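Local atomic coordinates of putative sugar ABC transporter, substrate-binding protein (Clostridium phytofermentans, PDB entry 4WZZ), a protein that probably serves as the solute-binding component of a sugar ABC transporter and has L-rhamnose bound. Residues Asn69-Glu74 / Leu275-Ala280; Gln78-Asn83 / Ala309-Val314; Thr102-Ala107 / Asp113-Ala118. One frame throughout, in Å; residues are numbered along the deposited sequence.

Interaction 1: residues Asn69-Glu74 / Leu275-Ala280; sequences NQKESE and LPSEMA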
ATOM      1  N   ASN A  69       3.473  -7.357  -2.712  1.00 10.47           N
ATOM      2  CA  ASN A  69       4.419  -7.500  -1.605  1.00 12.33           C
ATOM      3  C   ASN A  69       5.754  -8.074  -2.070  1.00 11.43           C
ATOM      4  O   ASN A  69       6.813  -7.743  -1.532  1.00 12.52           O
ATOM      5  CB  ASN A  69       3.849  -8.402  -0.510  1.00 10.90           C
ATOM      6  CG  ASN A  69       2.664  -7.780   0.216  1.00 10.61           C
ATOM      7  OD1 ASN A  69       2.468  -6.571   0.182  1.00 11.34           O
ATOM      8  ND2 ASN A  69       1.869  -8.605   0.869  1.00 11.20           N
ATOM      9  N   GLN A  70       5.705  -8.960  -3.053  1.00 11.41           N
ATOM     10  CA  GLN A  70       6.942  -9.514  -3.600  1.00 11.99           C
ATOM     11  C   GLN A  70       7.774  -8.463  -4.335  1.00 12.39           C
ATOM     12  O   GLN A  70       9.016  -8.499  -4.301  1.00 15.30           O
ATOM     13  CB  GLN A  70       6.602 -10.701  -4.500  1.00 12.17           C
ATOM     14  CG  GLN A  70       6.048 -11.819  -3.671  1.00 12.86           C
ATOM     15  CD  GLN A  70       5.344 -12.902  -4.489  1.00 21.94           C
ATOM     16  OE1 GLN A  70       5.879 -13.386  -5.481  1.00 30.05           O
ATOM     17  NE2 GLN A  70       4.146 -13.289  -4.059  1.00 30.07           N
ATOM     18  N   LYS A  71       7.108  -7.532  -5.012  1.00 11.83           N
ATOM     19  CA  LYS A  71       7.829  -6.482  -5.730  1.00 13.16           C
ATOM     20  C   LYS A  71       8.445  -5.509  -4.732  1.00 13.29           C
ATOM     21  O   LYS A  71       9.554  -5.021  -4.935  1.00 13.22           O
ATOM     22  CB  LYS A  71       6.909  -5.768  -6.725  1.00 12.53           C
ATOM     23  CG  LYS A  71       6.543  -6.703  -7.909  1.00 16.37           C
ATOM     24  CD  LYS A  71       5.434  -6.186  -8.752  1.00 21.51           C
ATOM     25  CE  LYS A  71       4.840  -7.291  -9.665  1.00 26.73           C
ATOM     26  NZ  LYS A  71       5.884  -8.030 -10.437  1.00 27.46           N
ATOM     27  N   GLU A  72       7.708  -5.237  -3.656  1.00 11.90           N
ATOM     28  CA  GLU A  72       8.201  -4.400  -2.572  1.00 12.13           C
ATOM     29  C   GLU A  72       9.446  -5.013  -1.942  1.00 12.68           C
ATOM     30  O   GLU A  72      10.472  -4.348  -1.745  1.00 13.88           O
ATOM     31  CB  GLU A  72       7.076  -4.291  -1.548  1.00 15.62           C
ATOM     32  CG  GLU A  72       7.317  -3.398  -0.355  1.00 18.22           C
ATOM     33  CD  GLU A  72       6.105  -3.445   0.536  1.00 21.40           C
ATOM     34  OE1 GLU A  72       5.278  -2.514   0.454  1.00 17.77           O
ATOM     35  OE2 GLU A  72       5.917  -4.465   1.237  1.00 21.42           O
ATOM     36  N   SER A  73       9.373  -6.290  -1.629  1.00 12.66           N
ATOM     37  CA  SER A  73      10.497  -6.943  -0.978  1.00 13.26           C
ATOM     38  C   SER A  73      11.699  -7.097  -1.930  1.00 15.85           C
ATOM     39  O   SER A  73      12.843  -7.015  -1.496  1.00 17.54           O
ATOM     40  CB  SER A  73      10.052  -8.286  -0.364  1.00 16.50           C
ATOM     41  OG  SER A  73       9.599  -9.177  -1.363  1.00 19.87           O
ATOM     42  N   GLU A  74      11.428  -7.283  -3.220  1.00 17.05           N
ATOM     43  CA  GLU A  74      12.479  -7.339  -4.241  1.00 19.62           C
ATOM     44  C   GLU A  74      13.278  -6.035  -4.285  1.00 16.52           C
ATOM     45  O   GLU A  74      14.518  -6.047  -4.319  1.00 16.90           O
ATOM     46  CB  GLU A  74      11.840  -7.597  -5.607  1.00 20.64           C
ATOM     47  CG  GLU A  74      12.785  -7.450  -6.808  1.00 29.06           C
ATOM     48  CD  GLU A  74      12.030  -7.334  -8.141  1.00 39.02           C
ATOM     49  OE1 GLU A  74      11.060  -8.107  -8.355  1.00 37.89           O
ATOM     50  OE2 GLU A  74      12.402  -6.465  -8.973  1.00 41.42           O
ATOM     51  N   LEU A 275      -2.092  -3.314  -9.506  1.00  8.71           N
ATOM     52  CA  LEU A 275      -0.856  -3.539 -10.258  1.00  9.37           C
ATOM     53  C   LEU A 275      -1.170  -3.469 -11.734  1.00 10.17           C
ATOM     54  O   LEU A 275      -2.076  -4.167 -12.200  1.00  9.76           O
ATOM     55  CB  LEU A 275      -0.270  -4.920  -9.965  1.00  9.79           C
ATOM     56  CG  LEU A 275       0.381  -5.100  -8.585  1.00  9.90           C
ATOM     57  CD1 LEU A 275       0.837  -6.523  -8.399  1.00 11.02           C
ATOM     58  CD2 LEU A 275       1.560  -4.176  -8.377  1.00  9.67           C
ATOM     59  N   PRO A 276      -0.437  -2.632 -12.481  1.00  9.82           N
ATOM     60  CA  PRO A 276      -0.635  -2.626 -13.941  1.00 10.44           C
ATOM     61  C   PRO A 276      -0.573  -4.023 -14.592  1.00 10.96           C
ATOM     62  O   PRO A 276      -1.378  -4.362 -15.481  1.00 11.61           O
ATOM     63  CB  PRO A 276       0.498  -1.718 -14.432  1.00 11.04           C
ATOM     64  CG  PRO A 276       0.716  -0.738 -13.276  1.00 11.44           C
ATOM     65  CD  PRO A 276       0.548  -1.617 -12.044  1.00  9.91           C
ATOM     66  N   SER A 277       0.358  -4.849 -14.144  1.00 11.20           N
ATOM     67  CA  SER A 277       0.536  -6.207 -14.674  1.00 12.27           C
ATOM     68  C   SER A 277      -0.731  -7.069 -14.545  1.00 13.92           C
ATOM     69  O   SER A 277      -1.060  -7.843 -15.445  1.00 17.99           O
ATOM     70  CB  SER A 277       1.708  -6.899 -13.977  1.00 14.43           C
ATOM     71  OG  SER A 277       1.438  -7.035 -12.589  1.00 13.53           O
ATOM     72  N   GLU A 278      -1.431  -6.942 -13.425  1.00 11.54           N
ATOM     73  CA  GLU A 278      -2.652  -7.699 -13.169  1.00 11.16           C
ATOM     74  C   GLU A 278      -3.904  -7.075 -13.801  1.00 16.89           C
ATOM     75  O   GLU A 278      -4.852  -7.781 -14.172  1.00 18.32           O
ATOM     76  CB  GLU A 278      -2.865  -7.810 -11.658  1.00 12.25           C
ATOM     77  CG  GLU A 278      -1.833  -8.672 -10.976  1.00 14.41           C
ATOM     78  CD  GLU A 278      -2.178  -8.937  -9.522  1.00 20.78           C
ATOM     79  OE1 GLU A 278      -2.503  -7.986  -8.793  1.00 15.34           O
ATOM     80  OE2 GLU A 278      -2.109 -10.104  -9.106  1.00 20.87           O
HETATM   81  N   MSE A 279      -3.932  -5.754 -13.905  1.00  9.98           N
HETATM   82  CA  MSE A 279      -5.148  -5.078 -14.300  1.00  9.79           C
HETATM   83  C   MSE A 279      -5.197  -4.740 -15.783  1.00 10.51           C
HETATM   84  O   MSE A 279      -6.233  -4.328 -16.258  1.00 10.82           O
HETATM   85  CB  MSE A 279      -5.323  -3.792 -13.497  1.00 11.98           C
HETATM   86  CG  MSE A 279      -5.622  -4.025 -12.042  1.00 11.24           C
HETATM   87 SE   MSE A 279      -7.355  -4.902 -11.848  1.00 21.88          SE
HETATM   88  CE  MSE A 279      -8.493  -3.462 -12.567  1.00 10.37           C
ATOM     89  N   ALA A 280      -4.096  -4.939 -16.498  1.00 12.10           N
ATOM     90  CA  ALA A 280      -3.995  -4.506 -17.895  1.00 12.49           C
ATOM     91  C   ALA A 280      -5.204  -4.929 -18.753  1.00 15.29           C
ATOM     92  O   ALA A 280      -5.768  -4.129 -19.511  1.00 17.50           O
ATOM     93  CB  ALA A 280      -2.731  -5.041 -18.494  1.00 18.15           C
TER
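Lys71 reaches from helix 67-82 to Leu275 and Ser277, at the start of the short helix 276-279, and it alone carries this side of the contact. From CB the chain leaves its helix toward the other segment. CB and CG only span the distance, since the backbones stay well apart: the CA atoms of Lys71 and Leu275 are 10.2 Å from each other. The second and third torsions are extended (168° and -164°), which brings CD opposite the branched end of Leu275, with Lys71 CD 4.4 Å from Leu275 CD2. Lys71 CE follows, resting 4.3 Å from Leu275 CD1 and 4.5 Å from Ser277 OG. There the chain kinks (chi4 -50°) and carries Lys71 NZ off to 5.0 Å from Ser277 OG. The serine hydroxyl is instead hydrogen-bonded to the main-chain oxygen of Tyr371, the last residue of the chain. The touch is light: methylene against methyl, with the serine hydroxyl at its margin.

Leu275 occupies the N-cap position of its helix, and its backbone O accepts a hydrogen bond from Met279 N. Its side chain is about 7 Å from the bound rhamnose. Lys71 also packs on Pro299 and Ile300 of helix 299-315 and on Tyr371, while Leu275 touches Thr249 of helix 249-261; the contact thus joins the helix after strand 56-60 to the one after strand 269-272, bridging the two lobes beside the sugar cleft.

Interaction 2: residues Gln78-Asn83 / Ala309-Val314; sequences QVIEAN and ASISLV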
ATOM      1  N   GLN A  78      17.118  -5.631  -3.218  1.00 16.98           N
ATOM      2  CA  GLN A  78      18.049  -5.218  -4.258  1.00 20.21           C
ATOM      3  C   GLN A  78      18.998  -4.142  -3.737  1.00 22.24           C
ATOM      4  O   GLN A  78      20.224  -4.229  -3.914  1.00 22.56           O
ATOM      5  CB  GLN A  78      17.275  -4.736  -5.477  1.00 23.87           C
ATOM      6  CG  GLN A  78      18.120  -4.618  -6.715  1.00 35.71           C
ATOM      7  CD  GLN A  78      18.805  -3.280  -6.799  1.00 39.12           C
ATOM      8  OE1 GLN A  78      20.030  -3.188  -6.956  1.00 42.85           O
ATOM      9  NE2 GLN A  78      18.015  -2.222  -6.696  1.00 36.37           N
ATOM     10  N   VAL A  79      18.443  -3.140  -3.069  1.00 19.42           N
ATOM     11  CA  VAL A  79      19.254  -2.021  -2.576  1.00 20.19           C
ATOM     12  C   VAL A  79      20.128  -2.430  -1.391  1.00 23.69           C
ATOM     13  O   VAL A  79      21.312  -2.066  -1.325  1.00 20.70           O
ATOM     14  CB  VAL A  79      18.370  -0.788  -2.219  1.00 19.69           C
ATOM     15  CG1 VAL A  79      19.135   0.239  -1.393  1.00 19.83           C
ATOM     16  CG2 VAL A  79      17.855  -0.132  -3.494  1.00 21.23           C
ATOM     17  N   ILE A  80      19.567  -3.214  -0.476  1.00 18.77           N
ATOM     18  CA  ILE A  80      20.330  -3.675   0.669  1.00 19.36           C
ATOM     19  C   ILE A  80      21.575  -4.452   0.222  1.00 20.30           C
ATOM     20  O   ILE A  80      22.703  -4.194   0.685  1.00 22.37           O
ATOM     21  CB  ILE A  80      19.456  -4.567   1.556  1.00 18.78           C
ATOM     22  CG1 ILE A  80      18.350  -3.744   2.220  1.00 18.20           C
ATOM     23  CG2 ILE A  80      20.308  -5.263   2.592  1.00 19.53           C
ATOM     24  CD1 ILE A  80      18.847  -2.605   3.060  1.00 18.85           C
ATOM     25  N   GLU A  81      21.361  -5.407  -0.672  1.00 19.96           N
ATOM     26  CA  GLU A  81      22.427  -6.268  -1.179  1.00 20.80           C
ATOM     27  C   GLU A  81      23.433  -5.502  -2.039  1.00 21.90           C
ATOM     28  O   GLU A  81      24.625  -5.755  -1.977  1.00 22.63           O
ATOM     29  CB  GLU A  81      21.829  -7.434  -1.967  1.00 23.15           C
ATOM     30  CG  GLU A  81      21.186  -8.486  -1.058  1.00 25.20           C
ATOM     31  CD  GLU A  81      20.671  -9.707  -1.809  1.00 32.19           C
ATOM     32  OE1 GLU A  81      20.519  -9.653  -3.058  1.00 30.80           O
ATOM     33  OE2 GLU A  81      20.409 -10.727  -1.141  1.00 28.62           O
ATOM     34  N   ALA A  82      22.947  -4.585  -2.858  1.00 22.07           N
ATOM     35  CA  ALA A  82      23.830  -3.803  -3.720  1.00 25.97           C
ATOM     36  C   ALA A  82      24.845  -3.052  -2.891  1.00 27.18           C
ATOM     37  O   ALA A  82      25.966  -2.804  -3.337  1.00 31.36           O
ATOM     38  CB  ALA A  82      23.026  -2.833  -4.559  1.00 26.41           C
ATOM     39  N   ASN A  83      24.459  -2.692  -1.677  1.00 22.66           N
ATOM     40  CA  ASN A  83      25.314  -1.881  -0.827  1.00 24.48           C
ATOM     41  C   ASN A  83      26.040  -2.672   0.254  1.00 24.32           C
ATOM     42  O   ASN A  83      26.664  -2.092   1.140  1.00 26.56           O
ATOM     43  CB  ASN A  83      24.506  -0.738  -0.232  1.00 24.69           C
ATOM     44  CG  ASN A  83      24.156   0.296  -1.273  1.00 30.30           C
ATOM     45  OD1 ASN A  83      25.008   1.105  -1.641  1.00 28.99           O
ATOM     46  ND2 ASN A  83      22.933   0.254  -1.789  1.00 27.09           N
ATOM     47  N   ALA A 309      16.541   4.256   3.434  1.00 19.09           N
ATOM     48  CA  ALA A 309      16.241   4.856   4.728  1.00 21.22           C
ATOM     49  C   ALA A 309      16.681   3.936   5.863  1.00 23.08           C
ATOM     50  O   ALA A 309      17.200   4.399   6.890  1.00 23.16           O
ATOM     51  CB  ALA A 309      14.745   5.190   4.841  1.00 20.67           C
ATOM     52  N   SER A 310      16.516   2.629   5.665  1.00 20.53           N
ATOM     53  CA  SER A 310      16.973   1.652   6.641  1.00 20.13           C
ATOM     54  C   SER A 310      18.492   1.744   6.833  1.00 21.59           C
ATOM     55  O   SER A 310      18.995   1.742   7.953  1.00 25.25           O
ATOM     56  CB  SER A 310      16.640   0.238   6.165  1.00 20.89           C
ATOM     57  OG  SER A 310      15.237   0.061   6.091  1.00 19.91           O
ATOM     58  N   ILE A 311      19.223   1.791   5.724  1.00 22.22           N
ATOM     59  CA  ILE A 311      20.679   1.899   5.789  1.00 23.34           C
ATOM     60  C   ILE A 311      21.062   3.194   6.479  1.00 24.08           C
ATOM     61  O   ILE A 311      22.035   3.230   7.235  1.00 28.50           O
ATOM     62  CB  ILE A 311      21.319   1.850   4.403  1.00 23.56           C
ATOM     63  CG1 ILE A 311      21.082   0.471   3.770  1.00 25.53           C
ATOM     64  CG2 ILE A 311      22.837   2.101   4.500  1.00 25.24           C
ATOM     65  CD1 ILE A 311      21.420   0.396   2.298  1.00 24.34           C
ATOM     66  N   SER A 312      20.289   4.252   6.231  1.00 23.32           N
ATOM     67  CA  SER A 312      20.585   5.562   6.816  1.00 26.95           C
ATOM     68  C   SER A 312      20.399   5.559   8.330  1.00 27.01           C
ATOM     69  O   SER A 312      21.195   6.157   9.055  1.00 28.49           O
ATOM     70  CB  SER A 312      19.737   6.646   6.163  1.00 30.31           C
ATOM     71  OG  SER A 312      20.102   6.794   4.803  1.00 29.74           O
ATOM     72  N   LEU A 313      19.357   4.878   8.806  1.00 23.62           N
ATOM     73  CA  LEU A 313      19.182   4.628  10.236  1.00 30.01           C
ATOM     74  C   LEU A 313      20.331   3.824  10.847  1.00 32.86           C
ATOM     75  O   LEU A 313      20.830   4.168  11.926  1.00 28.86           O
ATOM     76  CB  LEU A 313      17.870   3.890  10.500  1.00 26.30           C
ATOM     77  CG  LEU A 313      16.561   4.660  10.325  1.00 25.23           C
ATOM     78  CD1 LEU A 313      15.382   3.701  10.406  1.00 22.89           C
ATOM     79  CD2 LEU A 313      16.403   5.786  11.351  1.00 27.60           C
ATOM     80  N   VAL A 314      20.746   2.751  10.175  1.00 25.52           N
ATOM     81  CA  VAL A 314      21.813   1.907  10.708  1.00 27.14           C
ATOM     82  C   VAL A 314      23.148   2.653  10.738  1.00 28.29           C
ATOM     83  O   VAL A 314      23.943   2.490  11.672  1.00 29.92           O
ATOM     84  CB  VAL A 314      21.964   0.594   9.891  1.00 33.36           C
ATOM     85  CG1 VAL A 314      23.258  -0.158  10.274  1.00 28.11           C
ATOM     86  CG2 VAL A 314      20.739  -0.303  10.076  1.00 30.17           C
TER
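Ile311 of helix 299-315 points its CG1-CD1 arm at helix 67-82, where Val79, Ile80 and Asn83 receive it. The apolar contacts come first. Ile80 CD1 lies 3.9 Å from Ile311 CG1 and 4.0 Å from Ile311 CD1, the two isoleucines sliding past one another in opposite directions. The CB of Ile80 does not aim at the partner helix; a second turn in the side chain (chi2 -58°) swings CD1 across to it. Val79 CG1 is 4.3 Å from Ile311 CD1, and Asn83 CB closes the third approach at 4.1 Å from that same methyl.

Both helices lie on one face of the larger, mixed sheet, as in the Rossmann-like lobes of type I periplasmic binding proteins. Helix 299-315 comes late in the chain yet packs beside helix 67-82, near its beginning, and Tyr57 of strand 56-60 lies beneath both Ile80 and Ile311.

No hydrogen bond crosses between the two segments. Asn83, the first residue to leave helical geometry, folds its amide back along the helix, with CG anti to its own carbonyl carbon (chi1 -71°), and ND2 of Asn83 donates to Val79 O at 2.9 Å. The N-H points fairly straight (159°), with the oxygen close to the amide plane. Asn83 N reaches Val79 O as well, at 3.2 Å and from the opposite face of that carbonyl, so two donors hold one oxygen while CB stays turned toward Ile311. Just outside the segments a polar bond ties the helices, Ser310 OG to Tyr76 OH of helix 67-82; the same serine hydroxyl is hydrogen-bonded to Ala306 O in its own helix.

Interaction 3: residues Thr102-Ala107 / Asp113-Ala118; sequences TCINNA and DCIAIA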
ATOM      1  N   THR A 102       4.863 -13.469  14.787  1.00 22.48           N
ATOM      2  CA  THR A 102       5.725 -14.625  14.654  1.00 22.36           C
ATOM      3  C   THR A 102       6.967 -14.248  13.835  1.00 22.01           C
ATOM      4  O   THR A 102       8.082 -14.620  14.185  1.00 23.16           O
ATOM      5  CB  THR A 102       4.973 -15.785  13.991  1.00 28.77           C
ATOM      6  OG1 THR A 102       3.885 -16.160  14.836  1.00 30.74           O
ATOM      7  CG2 THR A 102       5.884 -16.979  13.775  1.00 33.18           C
ATOM      8  N   CYS A 103       6.769 -13.498  12.757  1.00 18.68           N
ATOM      9  CA  CYS A 103       7.901 -13.080  11.921  1.00 20.71           C
ATOM     10  C   CYS A 103       8.802 -12.087  12.648  1.00 18.80           C
ATOM     11  O   CYS A 103      10.019 -12.131  12.510  1.00 21.39           O
ATOM     12  CB  CYS A 103       7.429 -12.476  10.590  1.00 20.23           C
ATOM     13  SG  CYS A 103       6.519 -13.623   9.539  1.00 19.74           S
ATOM     14  N   ILE A 104       8.222 -11.165  13.400  1.00 23.57           N
ATOM     15  CA  ILE A 104       9.049 -10.213  14.140  1.00 19.56           C
ATOM     16  C   ILE A 104       9.919 -10.975  15.097  1.00 22.79           C
ATOM     17  O   ILE A 104      11.119 -10.709  15.235  1.00 24.48           O
ATOM     18  CB  ILE A 104       8.199  -9.218  14.917  1.00 21.49           C
ATOM     19  CG1 ILE A 104       7.406  -8.361  13.927  1.00 21.30           C
ATOM     20  CG2 ILE A 104       9.094  -8.367  15.823  1.00 26.34           C
ATOM     21  CD1 ILE A 104       6.189  -7.712  14.514  1.00 20.22           C
ATOM     22  N   ASN A 105       9.310 -11.928  15.784  1.00 23.12           N
ATOM     23  CA  ASN A 105      10.054 -12.712  16.752  1.00 22.69           C
ATOM     24  C   ASN A 105      11.180 -13.521  16.107  1.00 26.80           C
ATOM     25  O   ASN A 105      12.244 -13.671  16.704  1.00 25.73           O
ATOM     26  CB  ASN A 105       9.118 -13.604  17.576  1.00 28.55           C
ATOM     27  CG  ASN A 105       8.242 -12.798  18.536  1.00 34.20           C
ATOM     28  OD1 ASN A 105       8.622 -11.707  18.968  1.00 33.91           O
ATOM     29  ND2 ASN A 105       7.066 -13.334  18.870  1.00 34.67           N
ATOM     30  N   ASN A 106      10.947 -14.021  14.894  1.00 21.90           N
ATOM     31  CA  ASN A 106      11.985 -14.735  14.158  1.00 23.14           C
ATOM     32  C   ASN A 106      13.137 -13.788  13.822  1.00 22.75           C
ATOM     33  O   ASN A 106      14.304 -14.151  13.946  1.00 24.33           O
ATOM     34  CB  ASN A 106      11.438 -15.340  12.863  1.00 29.38           C
ATOM     35  CG  ASN A 106      10.680 -16.644  13.086  1.00 35.05           C
ATOM     36  OD1 ASN A 106      10.628 -17.179  14.197  1.00 41.45           O
ATOM     37  ND2 ASN A 106      10.103 -17.172  12.012  1.00 41.63           N
ATOM     38  N   ALA A 107      12.804 -12.570  13.396  1.00 21.74           N
ATOM     39  CA  ALA A 107      13.833 -11.600  13.054  1.00 23.12           C
ATOM     40  C   ALA A 107      14.690 -11.269  14.269  1.00 24.85           C
ATOM     41  O   ALA A 107      15.922 -11.234  14.178  1.00 24.26           O
ATOM     42  CB  ALA A 107      13.215 -10.338  12.477  1.00 23.10           C
ATOM     43  N   ASP A 113      19.840  -6.382  12.395  1.00 25.00           N
ATOM     44  CA  ASP A 113      20.169  -5.019  12.797  1.00 24.07           C
ATOM     45  C   ASP A 113      19.017  -4.047  12.574  1.00 25.62           C
ATOM     46  O   ASP A 113      18.935  -2.993  13.231  1.00 24.22           O
ATOM     47  CB  ASP A 113      21.409  -4.555  12.021  1.00 24.34           C
ATOM     48  CG  ASP A 113      22.616  -5.439  12.278  1.00 26.03           C
ATOM     49  OD1 ASP A 113      23.120  -5.404  13.420  1.00 29.03           O
ATOM     50  OD2 ASP A 113      23.074  -6.148  11.354  1.00 24.83           O
ATOM     51  N   CYS A 114      18.132  -4.394  11.644  1.00 21.80           N
ATOM     52  CA  CYS A 114      17.052  -3.505  11.245  1.00 21.03           C
ATOM     53  C   CYS A 114      15.855  -4.335  10.822  1.00 20.01           C
ATOM     54  O   CYS A 114      16.016  -5.399  10.228  1.00 19.68           O
ATOM     55  CB  CYS A 114      17.532  -2.625  10.099  1.00 20.77           C
ATOM     56  SG  CYS A 114      16.303  -1.470   9.477  1.00 24.06           S
ATOM     57  N   ILE A 115      14.669  -3.866  11.186  1.00 20.27           N
ATOM     58  CA  ILE A 115      13.409  -4.446  10.721  1.00 20.74           C
ATOM     59  C   ILE A 115      12.617  -3.368   9.993  1.00 21.16           C
ATOM     60  O   ILE A 115      12.433  -2.266  10.510  1.00 19.44           O
ATOM     61  CB  ILE A 115      12.583  -5.000  11.908  1.00 19.03           C
ATOM     62  CG1 ILE A 115      13.274  -6.229  12.490  1.00 24.32           C
ATOM     63  CG2 ILE A 115      11.138  -5.350  11.485  1.00 19.72           C
ATOM     64  CD1 ILE A 115      12.612  -6.753  13.727  1.00 23.17           C
ATOM     65  N   ALA A 116      12.174  -3.686   8.779  1.00 19.36           N
ATOM     66  CA  ALA A 116      11.284  -2.819   8.023  1.00 16.43           C
ATOM     67  C   ALA A 116       9.978  -3.574   7.912  1.00 15.72           C
ATOM     68  O   ALA A 116       9.964  -4.688   7.412  1.00 17.52           O
ATOM     69  CB  ALA A 116      11.857  -2.539   6.631  1.00 18.73           C
ATOM     70  N   ILE A 117       8.888  -2.979   8.383  1.00 16.05           N
ATOM     71  CA  ILE A 117       7.635  -3.709   8.451  1.00 16.99           C
ATOM     72  C   ILE A 117       6.433  -2.963   7.862  1.00 14.52           C
ATOM     73  O   ILE A 117       6.261  -1.768   8.067  1.00 16.13           O
ATOM     74  CB  ILE A 117       7.361  -4.154   9.881  1.00 17.23           C
ATOM     75  CG1 ILE A 117       6.100  -5.018   9.936  1.00 16.25           C
ATOM     76  CG2 ILE A 117       7.300  -2.956  10.836  1.00 21.01           C
ATOM     77  CD1 ILE A 117       6.074  -5.975  11.120  1.00 21.71           C
ATOM     78  N   ALA A 118       5.628  -3.713   7.110  1.00 13.79           N
ATOM     79  CA  ALA A 118       4.359  -3.244   6.564  1.00 13.23           C
ATOM     80  C   ALA A 118       3.264  -3.823   7.439  1.00 13.33           C
ATOM     81  O   ALA A 118       2.958  -5.021   7.365  1.00 14.97           O
ATOM     82  CB  ALA A 118       4.190  -3.706   5.134  1.00 12.82           C
TER
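Ala107 and Ile104 press down from helix 97-110 onto Ile115 and Ile117 of strand 114-117. The tight part has two centres. Ala107 CB sits 3.8 Å from Ile115 CD1, the small methyl letting the backbones come within 7.5 Å between the CA atoms of Ala107 and Ile115. One helical turn back, Ile104 CD1 meets Ile117 CD1 at 3.8 Å, and the two side chains cross at about a right angle. Ile117 extends its CG1 branch anti to the backbone N (chi1 -175°), which lifts CD1 to that meeting. Ile104 CG2 is looser against Ile115 CD1, at 4.4 Å.

The far side of the helix differs: Thr102, Asn105 and Asn106 are exposed, and the CB of Asn105 points away from the strand.

The axes of segment 102-107 and strand 114-117 run nearly antiparallel, at 163°, as expected for a beta-alpha-beta crossover; this one leads from strand 86-90 to strand 114-117 over strand 56-60, whose Ile60 and Ala58 also touch the helix. Gln100 of the same helix adds a hydrogen bond from NE2 to Ala118 O. Between these two segments the contact is methyl and methylene only, so non-directional apolar packing seats the helix here.

In the fold
Interactions 1 and 2 share helix 67-82, taking its early and late turns, with centres about 21 Å apart. The segments of these two alternate along the chain, since 275-280 precedes 309-314, and interaction 3 falls wholly between their halves. Interactions 2 and 3 belong to the lobe built on the mixed sheet, their centres about 15 Å apart: helix 299-315 packs through Ser310 and Val314 on Cys114 from one face, while Ile115 and Ile117 of the same strand point to helix 97-110 on the other. Interaction 1, its centre about 22 Å from that of interaction 3, instead reaches into the other lobe. Two contacts thus lie within one lobe, while interaction 1 spans the rhamnose cleft, consistent with a closed, ligand-bound form.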